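Local coordinates for methyltransferase domain-containing protein (Deinococcus radiodurans, PDB 3M33), which is of unknown function but has the domain of a methyltransferase family and may transfer methyl groups to an unidentified substrate, at residues Thr50-Ala55 and Pro111-Ser117; Asp135-Tyr140 and His211-Gln217; Asp178-Arg182 and Gly203-Arg207; Pro143-Val147 and Asp165-Val169. All coordinates share one frame. Residue numbers count along the deposited sequence, not the author numbering.

Contact 1 (Thr50-Ala55 and Pro111-Ser117); sequences TRVLEA and PFGLIVS. With SO4 (sulfate ion), chain J.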
# COMPACT_ATOMS: atom_id res chain seq x y z
N THR A 50 14.90 -14.22 -3.36
CA THR A 50 13.61 -13.69 -3.85
C THR A 50 13.74 -12.48 -4.77
O THR A 50 14.37 -11.49 -4.40
CB THR A 50 12.70 -13.28 -2.68
OG1 THR A 50 12.55 -14.38 -1.78
CG2 THR A 50 11.35 -12.83 -3.20
N ARG A 51 13.13 -12.56 -5.95
CA ARG A 51 12.99 -11.41 -6.85
C ARG A 51 11.65 -10.73 -6.62
O ARG A 51 10.59 -11.33 -6.83
CB ARG A 51 13.07 -11.85 -8.32
CG ARG A 51 14.02 -13.00 -8.59
CD ARG A 51 15.43 -12.54 -8.82
NE ARG A 51 15.64 -11.97 -10.15
CZ ARG A 51 16.81 -11.51 -10.59
NH1 ARG A 51 17.88 -11.56 -9.79
NH2 ARG A 51 16.92 -11.00 -11.81
N VAL A 52 11.70 -9.47 -6.21
CA VAL A 52 10.50 -8.76 -5.82
C VAL A 52 10.12 -7.68 -6.83
O VAL A 52 10.99 -6.99 -7.37
CB VAL A 52 10.67 -8.11 -4.44
CG1 VAL A 52 9.36 -7.44 -3.99
CG2 VAL A 52 11.11 -9.15 -3.42
N LEU A 53 8.83 -7.56 -7.10
CA LEU A 53 8.27 -6.42 -7.80
C LEU A 53 7.29 -5.70 -6.88
O LEU A 53 6.32 -6.31 -6.40
CB LEU A 53 7.56 -6.85 -9.08
CG LEU A 53 6.92 -5.68 -9.83
CD1 LEU A 53 8.01 -4.79 -10.46
CD2 LEU A 53 6.01 -6.21 -10.91
N GLU A 54 7.54 -4.42 -6.63
CA GLU A 54 6.64 -3.62 -5.81
C GLU A 54 5.88 -2.62 -6.65
O GLU A 54 6.49 -1.77 -7.30
CB GLU A 54 7.41 -2.88 -4.72
CG GLU A 54 6.49 -2.15 -3.74
CD GLU A 54 7.18 -1.05 -2.95
OE1 GLU A 54 8.41 -0.87 -3.06
OE2 GLU A 54 6.46 -0.35 -2.21
N ALA A 55 4.56 -2.72 -6.65
CA ALA A 55 3.72 -1.76 -7.36
C ALA A 55 3.42 -0.54 -6.49
O ALA A 55 3.00 -0.67 -5.33
CB ALA A 55 2.41 -2.43 -7.80
N PRO A 111 10.73 -12.84 -14.68
CA PRO A 111 9.62 -13.10 -13.75
C PRO A 111 10.02 -12.82 -12.31
O PRO A 111 11.21 -12.75 -11.99
CB PRO A 111 9.37 -14.60 -13.93
CG PRO A 111 10.64 -15.16 -14.52
CD PRO A 111 11.59 -14.02 -14.81
N PHE A 112 9.02 -12.66 -11.44
CA PHE A 112 9.26 -12.34 -10.04
C PHE A 112 8.66 -13.42 -9.13
O PHE A 112 7.65 -14.04 -9.47
CB PHE A 112 8.63 -10.99 -9.70
CG PHE A 112 9.23 -9.84 -10.46
CD1 PHE A 112 10.41 -9.24 -10.02
CD2 PHE A 112 8.61 -9.35 -11.60
CE1 PHE A 112 10.98 -8.18 -10.72
CE2 PHE A 112 9.16 -8.27 -12.31
CZ PHE A 112 10.34 -7.69 -11.88
N GLY A 113 9.29 -13.65 -7.98
CA GLY A 113 8.75 -14.59 -7.00
C GLY A 113 7.77 -13.93 -6.05
O GLY A 113 6.98 -14.60 -5.38
N LEU A 114 7.82 -12.61 -5.97
CA LEU A 114 6.88 -11.87 -5.12
C LEU A 114 6.44 -10.57 -5.80
O LEU A 114 7.28 -9.80 -6.29
CB LEU A 114 7.51 -11.57 -3.75
CG LEU A 114 6.67 -10.75 -2.76
CD1 LEU A 114 5.46 -11.56 -2.31
CD2 LEU A 114 7.52 -10.37 -1.54
N ILE A 115 5.14 -10.33 -5.83
CA ILE A 115 4.61 -9.05 -6.29
C ILE A 115 3.89 -8.47 -5.10
O ILE A 115 3.00 -9.08 -4.54
CB ILE A 115 3.65 -9.20 -7.48
CG1 ILE A 115 4.39 -9.73 -8.72
CG2 ILE A 115 3.00 -7.89 -7.80
CD1 ILE A 115 4.69 -11.21 -8.65
N VAL A 116 4.30 -7.28 -4.68
CA VAL A 116 3.77 -6.74 -3.45
C VAL A 116 3.19 -5.34 -3.66
O VAL A 116 3.66 -4.57 -4.51
CB VAL A 116 4.85 -6.72 -2.36
CG1 VAL A 116 5.97 -5.80 -2.75
CG2 VAL A 116 4.25 -6.28 -1.04
N SER A 117 2.14 -5.01 -2.91
CA SER A 117 1.55 -3.68 -3.01
C SER A 117 0.96 -3.24 -1.69
O SER A 117 -0.01 -3.85 -1.22
CB SER A 117 0.46 -3.66 -4.08
OG SER A 117 -0.20 -2.41 -4.11
S SO4 J . 12.11 -15.93 -7.07
O1 SO4 J . 11.71 -16.49 -5.77
O2 SO4 J . 13.46 -16.38 -7.41
O3 SO4 J . 11.18 -16.37 -8.11
O4 SO4 J . 12.13 -14.49 -6.96

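Contact 2 (Asp135-Tyr140 and His211-Gln217); sequences DAHFLY and HLVLARQ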
# COMPACT_ATOMS: atom_id res chain seq x y z
N ASP A 135 4.87 -20.49 -8.74
CA ASP A 135 4.96 -20.48 -7.28
C ASP A 135 5.25 -19.11 -6.69
O ASP A 135 5.65 -19.01 -5.53
CB ASP A 135 6.00 -21.48 -6.80
CG ASP A 135 5.78 -22.87 -7.37
OD1 ASP A 135 4.62 -23.17 -7.77
OD2 ASP A 135 6.75 -23.65 -7.43
N ALA A 136 5.07 -18.05 -7.47
CA ALA A 136 5.17 -16.69 -6.94
C ALA A 136 4.00 -16.42 -6.00
O ALA A 136 2.95 -17.08 -6.12
CB ALA A 136 5.16 -15.69 -8.09
N HIS A 137 4.18 -15.47 -5.08
CA HIS A 137 3.08 -14.97 -4.25
C HIS A 137 2.72 -13.54 -4.67
O HIS A 137 3.57 -12.78 -5.15
CB HIS A 137 3.49 -14.92 -2.77
CG HIS A 137 3.53 -16.25 -2.09
ND1 HIS A 137 4.66 -17.03 -2.04
CD2 HIS A 137 2.57 -16.93 -1.41
CE1 HIS A 137 4.40 -18.14 -1.37
NE2 HIS A 137 3.15 -18.10 -0.98
N PHE A 138 1.47 -13.16 -4.44
CA PHE A 138 1.08 -11.76 -4.57
C PHE A 138 0.64 -11.32 -3.18
O PHE A 138 -0.18 -11.98 -2.55
CB PHE A 138 -0.12 -11.63 -5.53
CG PHE A 138 -0.78 -10.27 -5.49
CD1 PHE A 138 -0.19 -9.17 -6.11
CD2 PHE A 138 -2.00 -10.10 -4.85
CE1 PHE A 138 -0.80 -7.91 -6.06
CE2 PHE A 138 -2.61 -8.85 -4.80
CZ PHE A 138 -2.01 -7.75 -5.41
N LEU A 139 1.19 -10.22 -2.68
CA LEU A 139 0.87 -9.77 -1.34
C LEU A 139 0.34 -8.33 -1.38
O LEU A 139 0.97 -7.43 -1.94
CB LEU A 139 2.12 -9.86 -0.44
CG LEU A 139 1.98 -9.27 0.96
CD1 LEU A 139 0.93 -10.06 1.74
CD2 LEU A 139 3.31 -9.27 1.69
N TYR A 140 -0.82 -8.11 -0.75
CA TYR A 140 -1.49 -6.80 -0.79
C TYR A 140 -2.12 -6.42 0.55
O TYR A 140 -2.63 -7.28 1.28
CB TYR A 140 -2.58 -6.83 -1.87
CG TYR A 140 -3.51 -5.62 -1.89
CD1 TYR A 140 -3.16 -4.46 -2.57
CD2 TYR A 140 -4.75 -5.66 -1.26
CE1 TYR A 140 -4.01 -3.35 -2.60
CE2 TYR A 140 -5.62 -4.56 -1.29
CZ TYR A 140 -5.23 -3.41 -1.97
OH TYR A 140 -6.05 -2.31 -2.01
N HIS A 211 -7.51 -4.60 4.64
CA HIS A 211 -7.82 -5.89 4.03
C HIS A 211 -6.51 -6.49 3.52
O HIS A 211 -5.97 -6.02 2.53
CB HIS A 211 -8.77 -5.67 2.85
CG HIS A 211 -9.23 -6.93 2.19
ND1 HIS A 211 -9.88 -6.93 0.97
CD2 HIS A 211 -9.15 -8.23 2.57
CE1 HIS A 211 -10.19 -8.17 0.63
NE2 HIS A 211 -9.74 -8.98 1.58
N LEU A 212 -6.01 -7.53 4.17
CA LEU A 212 -4.77 -8.17 3.75
C LEU A 212 -5.05 -9.39 2.91
O LEU A 212 -5.92 -10.20 3.26
CB LEU A 212 -3.94 -8.62 4.95
CG LEU A 212 -3.18 -7.64 5.83
CD1 LEU A 212 -4.13 -6.67 6.51
CD2 LEU A 212 -2.38 -8.42 6.88
N VAL A 213 -4.31 -9.55 1.81
CA VAL A 213 -4.51 -10.68 0.92
C VAL A 213 -3.16 -11.24 0.49
O VAL A 213 -2.31 -10.50 -0.02
CB VAL A 213 -5.33 -10.28 -0.34
CG1 VAL A 213 -5.41 -11.42 -1.34
CG2 VAL A 213 -6.73 -9.84 0.04
N LEU A 214 -2.95 -12.53 0.72
CA LEU A 214 -1.80 -13.22 0.15
C LEU A 214 -2.37 -14.27 -0.79
O LEU A 214 -3.25 -15.04 -0.42
CB LEU A 214 -1.00 -13.90 1.28
CG LEU A 214 0.21 -14.74 0.86
CD1 LEU A 214 1.24 -13.82 0.22
CD2 LEU A 214 0.82 -15.44 2.07
N ALA A 215 -1.88 -14.28 -2.03
CA ALA A 215 -2.41 -15.18 -3.04
C ALA A 215 -1.27 -15.87 -3.78
O ALA A 215 -0.12 -15.41 -3.76
CB ALA A 215 -3.28 -14.41 -4.02
N ARG A 216 -1.58 -16.97 -4.46
CA ARG A 216 -0.60 -17.64 -5.27
C ARG A 216 -1.34 -18.55 -6.25
O ARG A 216 -2.50 -18.92 -6.01
CB ARG A 216 0.38 -18.41 -4.38
CG ARG A 216 0.57 -19.87 -4.74
CD ARG A 216 1.12 -20.65 -3.54
NE ARG A 216 2.57 -20.59 -3.46
CZ ARG A 216 3.29 -21.19 -2.51
NH1 ARG A 216 2.67 -21.88 -1.56
NH2 ARG A 216 4.61 -21.10 -2.51
N GLN A 217 -0.71 -18.90 -7.36
CA GLN A 217 -1.36 -19.83 -8.26
C GLN A 217 -0.95 -21.25 -7.90
O GLN A 217 0.19 -21.65 -8.15
CB GLN A 217 -1.05 -19.54 -9.72
CG GLN A 217 -1.91 -20.37 -10.65
CD GLN A 217 -1.79 -19.94 -12.09
OE1 GLN A 217 -0.69 -19.89 -12.65
NE2 GLN A 217 -2.92 -19.64 -12.71
O HOH W 1 2.01 -18.65 -8.04

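Contact 3 (Asp178-Arg182 and Gly203-Arg207); sequences DWQMR and GMPYR. With SO4 (sulfate ion), chain E.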
# COMPACT_ATOMS: atom_id res chain seq x y z
N ASP A 178 -8.96 17.78 12.01
CA ASP A 178 -8.58 16.44 11.60
C ASP A 178 -9.79 15.63 11.15
O ASP A 178 -9.73 14.90 10.16
CB ASP A 178 -7.85 15.73 12.74
CG ASP A 178 -6.49 16.34 13.01
OD1 ASP A 178 -5.67 16.39 12.06
OD2 ASP A 178 -6.24 16.76 14.16
N TRP A 179 -10.90 15.77 11.87
CA TRP A 179 -12.13 15.09 11.49
C TRP A 179 -12.59 15.52 10.11
O TRP A 179 -13.01 14.68 9.31
CB TRP A 179 -13.24 15.34 12.51
CG TRP A 179 -14.45 14.50 12.27
CD1 TRP A 179 -15.72 14.94 12.01
CD2 TRP A 179 -14.52 13.07 12.24
NE1 TRP A 179 -16.57 13.87 11.84
CE2 TRP A 179 -15.85 12.71 11.97
CE3 TRP A 179 -13.57 12.05 12.42
CZ2 TRP A 179 -16.27 11.38 11.88
CZ3 TRP A 179 -13.99 10.73 12.33
CH2 TRP A 179 -15.33 10.41 12.06
N GLN A 180 -12.51 16.83 9.86
CA GLN A 180 -12.88 17.43 8.57
C GLN A 180 -12.04 16.89 7.45
O GLN A 180 -12.55 16.56 6.38
CB GLN A 180 -12.64 18.94 8.57
CG GLN A 180 -13.59 19.79 9.36
CD GLN A 180 -13.37 21.26 9.07
OE1 GLN A 180 -14.21 22.10 9.39
NE2 GLN A 180 -12.24 21.58 8.44
N MSE A 181 -10.73 16.86 7.68
CA MSE A 181 -9.79 16.38 6.68
C MSE A 181 -10.05 14.92 6.33
O MSE A 181 -9.98 14.54 5.16
CB MSE A 181 -8.35 16.57 7.17
CG MSE A 181 -7.32 16.32 6.09
SE MSE A 181 -5.53 16.62 6.78
CE MSE A 181 -5.86 18.30 7.74
N ARG A 182 -10.37 14.09 7.33
CA ARG A 182 -10.77 12.72 7.06
C ARG A 182 -12.03 12.66 6.19
O ARG A 182 -12.12 11.87 5.25
CB ARG A 182 -11.01 11.94 8.35
CG ARG A 182 -11.64 10.57 8.12
CD ARG A 182 -11.78 9.79 9.43
NE ARG A 182 -12.31 8.45 9.20
CZ ARG A 182 -13.61 8.18 9.09
NH1 ARG A 182 -14.51 9.15 9.18
NH2 ARG A 182 -14.01 6.93 8.90
N GLY A 203 -11.09 13.08 21.22
CA GLY A 203 -11.48 13.52 19.89
C GLY A 203 -12.56 12.64 19.29
O GLY A 203 -13.35 12.05 20.02
N MSE A 204 -12.59 12.55 17.97
CA MSE A 204 -13.62 11.75 17.29
C MSE A 204 -13.17 10.32 16.99
O MSE A 204 -12.14 10.12 16.33
CB MSE A 204 -14.03 12.44 15.99
CG MSE A 204 -15.30 11.89 15.41
SE MSE A 204 -16.86 12.38 16.47
CE MSE A 204 -18.15 11.24 15.55
N PRO A 205 -13.96 9.32 17.42
CA PRO A 205 -13.66 7.90 17.26
C PRO A 205 -14.07 7.35 15.89
O PRO A 205 -15.13 7.66 15.38
CB PRO A 205 -14.54 7.24 18.32
CG PRO A 205 -15.50 8.33 18.81
CD PRO A 205 -15.30 9.53 17.98
N TYR A 206 -13.22 6.51 15.29
CA TYR A 206 -13.54 5.86 14.03
C TYR A 206 -12.66 4.61 13.94
O TYR A 206 -11.82 4.38 14.83
CB TYR A 206 -13.28 6.82 12.84
CG TYR A 206 -11.82 7.05 12.56
CD1 TYR A 206 -11.16 6.34 11.56
CD2 TYR A 206 -11.07 7.96 13.31
CE1 TYR A 206 -9.81 6.53 11.30
CE2 TYR A 206 -9.70 8.15 13.06
CZ TYR A 206 -9.09 7.43 12.05
OH TYR A 206 -7.74 7.59 11.79
N ARG A 207 -12.85 3.80 12.91
CA ARG A 207 -12.06 2.58 12.78
C ARG A 207 -11.04 2.72 11.66
O ARG A 207 -11.37 3.14 10.57
CB ARG A 207 -12.96 1.39 12.50
CG ARG A 207 -14.05 1.20 13.52
CD ARG A 207 -13.48 0.74 14.86
NE ARG A 207 -13.54 -0.71 14.96
CZ ARG A 207 -14.18 -1.37 15.91
NH1 ARG A 207 -14.20 -2.69 15.91
NH2 ARG A 207 -14.81 -0.69 16.87
S SO4 E . -16.75 3.70 16.32
O1 SO4 E . -16.16 2.38 16.09
O2 SO4 E . -15.81 4.54 17.06
O3 SO4 E . -17.07 4.33 15.04
O4 SO4 E . -17.97 3.55 17.11
O HOH W 2 -14.01 3.73 9.05

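Contact 4 (Pro143-Val147 and Asp165-Val169); sequences PRLNV and DHVSV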
# COMPACT_ATOMS: atom_id res chain seq x y z
N PRO A 143 -6.61 -0.14 2.01
CA PRO A 143 -6.85 0.83 3.08
C PRO A 143 -8.28 0.80 3.62
O PRO A 143 -8.70 1.75 4.28
CB PRO A 143 -6.58 2.17 2.38
CG PRO A 143 -7.02 1.93 0.96
CD PRO A 143 -6.80 0.45 0.67
N ARG A 144 -9.01 -0.29 3.38
CA ARG A 144 -10.39 -0.42 3.87
C ARG A 144 -10.58 -1.85 4.29
O ARG A 144 -9.77 -2.71 3.94
CB ARG A 144 -11.40 -0.12 2.76
CG ARG A 144 -11.61 1.34 2.45
CD ARG A 144 -12.30 1.51 1.10
NE ARG A 144 -11.46 2.29 0.19
CZ ARG A 144 -10.89 1.82 -0.92
NH1 ARG A 144 -11.08 0.56 -1.29
NH2 ARG A 144 -10.13 2.62 -1.66
N LEU A 145 -11.68 -2.11 5.01
CA LEU A 145 -11.94 -3.43 5.57
C LEU A 145 -12.03 -4.50 4.50
O LEU A 145 -11.61 -5.64 4.72
CB LEU A 145 -13.24 -3.45 6.38
CG LEU A 145 -13.44 -4.76 7.15
CD1 LEU A 145 -12.36 -4.90 8.25
CD2 LEU A 145 -14.87 -4.82 7.75
N ASN A 146 -12.58 -4.14 3.34
CA ASN A 146 -12.72 -5.09 2.23
C ASN A 146 -12.56 -4.35 0.91
O ASN A 146 -13.21 -3.33 0.68
CB ASN A 146 -14.08 -5.82 2.31
CG ASN A 146 -14.24 -6.91 1.25
OD1 ASN A 146 -13.39 -7.79 1.12
ND2 ASN A 146 -15.33 -6.84 0.49
N VAL A 147 -11.67 -4.86 0.06
CA VAL A 147 -11.43 -4.29 -1.26
C VAL A 147 -11.83 -5.35 -2.29
O VAL A 147 -11.01 -6.16 -2.71
CB VAL A 147 -9.96 -3.85 -1.45
CG1 VAL A 147 -9.75 -3.21 -2.81
CG2 VAL A 147 -9.55 -2.86 -0.36
N ASP A 165 -7.03 -11.40 5.76
CA ASP A 165 -7.31 -10.79 7.06
C ASP A 165 -8.17 -9.55 6.86
O ASP A 165 -7.84 -8.72 6.03
CB ASP A 165 -6.02 -10.26 7.66
CG ASP A 165 -5.50 -11.11 8.75
OD1 ASP A 165 -5.20 -10.53 9.83
OD2 ASP A 165 -5.39 -12.34 8.53
N HIS A 166 -9.23 -9.41 7.67
CA HIS A 166 -10.03 -8.20 7.70
C HIS A 166 -9.82 -7.59 9.07
O HIS A 166 -10.30 -8.12 10.08
CB HIS A 166 -11.52 -8.51 7.44
CG HIS A 166 -11.78 -9.12 6.10
ND1 HIS A 166 -11.70 -8.39 4.93
CD2 HIS A 166 -12.11 -10.38 5.73
CE1 HIS A 166 -11.97 -9.18 3.90
NE2 HIS A 166 -12.22 -10.39 4.36
N VAL A 167 -9.07 -6.49 9.10
CA VAL A 167 -8.56 -5.90 10.34
C VAL A 167 -9.22 -4.56 10.60
O VAL A 167 -9.43 -3.76 9.68
CB VAL A 167 -7.04 -5.62 10.23
CG1 VAL A 167 -6.46 -5.30 11.60
CG2 VAL A 167 -6.32 -6.80 9.62
N SER A 168 -9.50 -4.29 11.87
CA SER A 168 -10.20 -3.05 12.24
C SER A 168 -9.68 -2.59 13.60
O SER A 168 -9.67 -3.35 14.54
CB SER A 168 -11.70 -3.31 12.31
OG SER A 168 -12.42 -2.13 12.68
N VAL A 169 -9.25 -1.34 13.71
CA VAL A 169 -8.67 -0.84 14.95
C VAL A 169 -9.26 0.53 15.32
O VAL A 169 -9.37 1.42 14.48
CB VAL A 169 -7.14 -0.73 14.82
CG1 VAL A 169 -6.52 -0.30 16.16
CG2 VAL A 169 -6.59 -2.06 14.39

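Contact 1 (Thr50-Ala55 and Pro111-Ser117)
Phe112 lays its ring against Leu53, whose CB stands 3.6 Å from the ring centroid, almost on the ring normal: a CH-pi contact, with CB 3.7 Å from Phe112 CG. Beyond it the strands 51-55 and 114-117 run parallel, their axes 4.7 Å apart. Leu53 carries the register, its N giving to Leu114 O (2.8 Å) and its O taking Val116 N (2.8 Å); Ala55 N to Val116 O (3.0 Å) follows. At the corner, Arg51 O accepts from both Gly113 N (2.9 Å) and Leu114 N (3.2 Å). On the face opposite Leu53, Val52 CG1 meets Val116 CG1 at 4.0 Å, while the carboxylate of Glu54 hydrogen-bonds to Trp73. A sulfate, probably from crystallisation, sits by the corner, with O4 very close to Arg51 N (2.4 Å). The pair is consistent with a Rossmann-like methyltransferase fold, whose glycine-rich turn the chain after Ala55 resembles. Backbone hydrogen bonds thus fix the register; apolar side chains pack on both faces, Glu54 being the charged exception.

Contact 2 (Asp135-Tyr140 and His211-Gln217)
Strands 136-140 and 211-216 run antiparallel at 164°, their axes 4.6 Å apart, and two hydrogen-bonded pairs fix them: Phe138 with Ala215 (Phe138 N to Ala215 O 2.8 Å, Ala215 N to Phe138 O 2.9 Å) and Tyr140 with Val213 (Tyr140 N to Val213 O and Val213 N to Tyr140 O, both 2.9 Å). Between them, Leu139 faces Leu214 as a non-hydrogen-bonded pair. Both leucines adopt the same rotamer, t for chi1 and p for chi2, and their CD1 atoms meet at 4.1 Å. His137, on the same face, takes chi1 m, which brings CD2 to 3.8 Å from Leu214 CD1 and sets CE1 over one face of the Arg216 guanidinium, 3.2 Å from NH2. Arg216 reaches this position from an off-rotamer chi1 of 128°. On the other face, Phe138, Tyr140 and Val213 all have chi1 t; helix 149-156 packs on Tyr140, Val213 and Ala215, whereas helix 36-45 packs on His137 and Leu139. Where the strands part, water 1 bridges the backbones, donating to Ala136 O (2.7 Å) and accepting from Gln217 N (2.8 Å). The last strand, 204-216, is inserted antiparallel between 136-142 and 160-173, with helices on both faces, as in class I methyltransferases.

Contact 3 (Asp178-Arg182 and Gly203-Arg207)
A Met-aromatic contact ties helix 176-186 to the start of strand 204-216, in the extension that the chain builds between its last two long strands. Trp179 is the centre of it. Met204, a selenomethionine here, presses CG over the six-membered ring, 3.3 Å from the centroid and nearly on the normal, a CH-pi contact; its SE lies obliquely at 4.8 Å from the same centroid. Tyr206 CB sits at the edge of the indole, 4.0 Å from Trp179 CZ3. One turn further along the helix, Arg182 extends with chi1 to chi3 all t, so that CD stands 4.1 Å above the Tyr206 ring centroid and NE comes 3.4 Å from CD1 of that ring. The hydroxyl of Tyr206 is hydrogen-bonded to Glu208 and Trp25, and Arg182 NE to a glycerol, probably from crystallisation. Water 2 accepts a weak bond from Arg182 NH2 (3.2 Å) and donates to Arg207 O (3.1 Å). Trp195 of helix 192-198 touches both Trp179 and Met204. With no direct hydrogen bond, helix meets strand mostly by packing on ring faces, Met204 CG on Trp179, Arg182 CD and guanidinium on Tyr206, plus one weak water-mediated link.

Contact 4 (Pro143-Val147 and Asp165-Val169)
This is a surface contact of a loop with a strand: the connection 143-147, between strand 136-142 and helix 149-156, meets strand 160-173 through a single direct hydrogen bond. His166 makes it, ND1 donating to Leu145 O at 2.8 Å with a near-straight angle of 162°, the carbonyl lying at the edge of the imidazole and near its plane. ND1 therefore carries a proton in this arrangement. On the same ring, CE1 comes 3.4 Å from Asn146 OD1. Leu145 adds van der Waals packing: its CB leaves the backbone sideways, but the t, p rotamer brings CD1 to 3.8 Å from His166 CB and 4.4 Å from Ser168 CB, and also to 3.5 Å from the carbonyl Val167 O. The hydroxyl of Ser168 has its partners outside the loop, in Glu209 and Arg207. Only 194 Å² is buried in all, so the contact is slight and polar at its heart. In the sheet, strand 204-216 runs between strands 136-142 and 160-173, and the loop reaches past it: His211 of that middle strand stacks its ring on His166 and is hydrogen-bonded through ND1 to Val147 N, just before helix 149-156 begins.

All four contacts reach one mixed sheet; apart from edge strand 28-29, its order 94-97, 72-77, 51-55, 112-118, 136-142, 204-216, 160-173 is that expected of class I methyltransferases. Contacts 1 and 2, centres about 10 Å apart, join where Ile115 and Ser117 bond to Leu139. Contact 4, about 16 Å from contact 2 between centres, meets it through His211 and the Leu212-Asp165 backbone bond. Contact 3 lies about 35 Å from contact 1 between centres; it shares strand 204-216 with contact 2, and its Arg207 bonds to Ser168 of contact 4. Along the chain contact 1 closes first; contacts 4 and then 3 nest within contact 2's loop. Strand 204-216 thus carries the core outward into the helical extension.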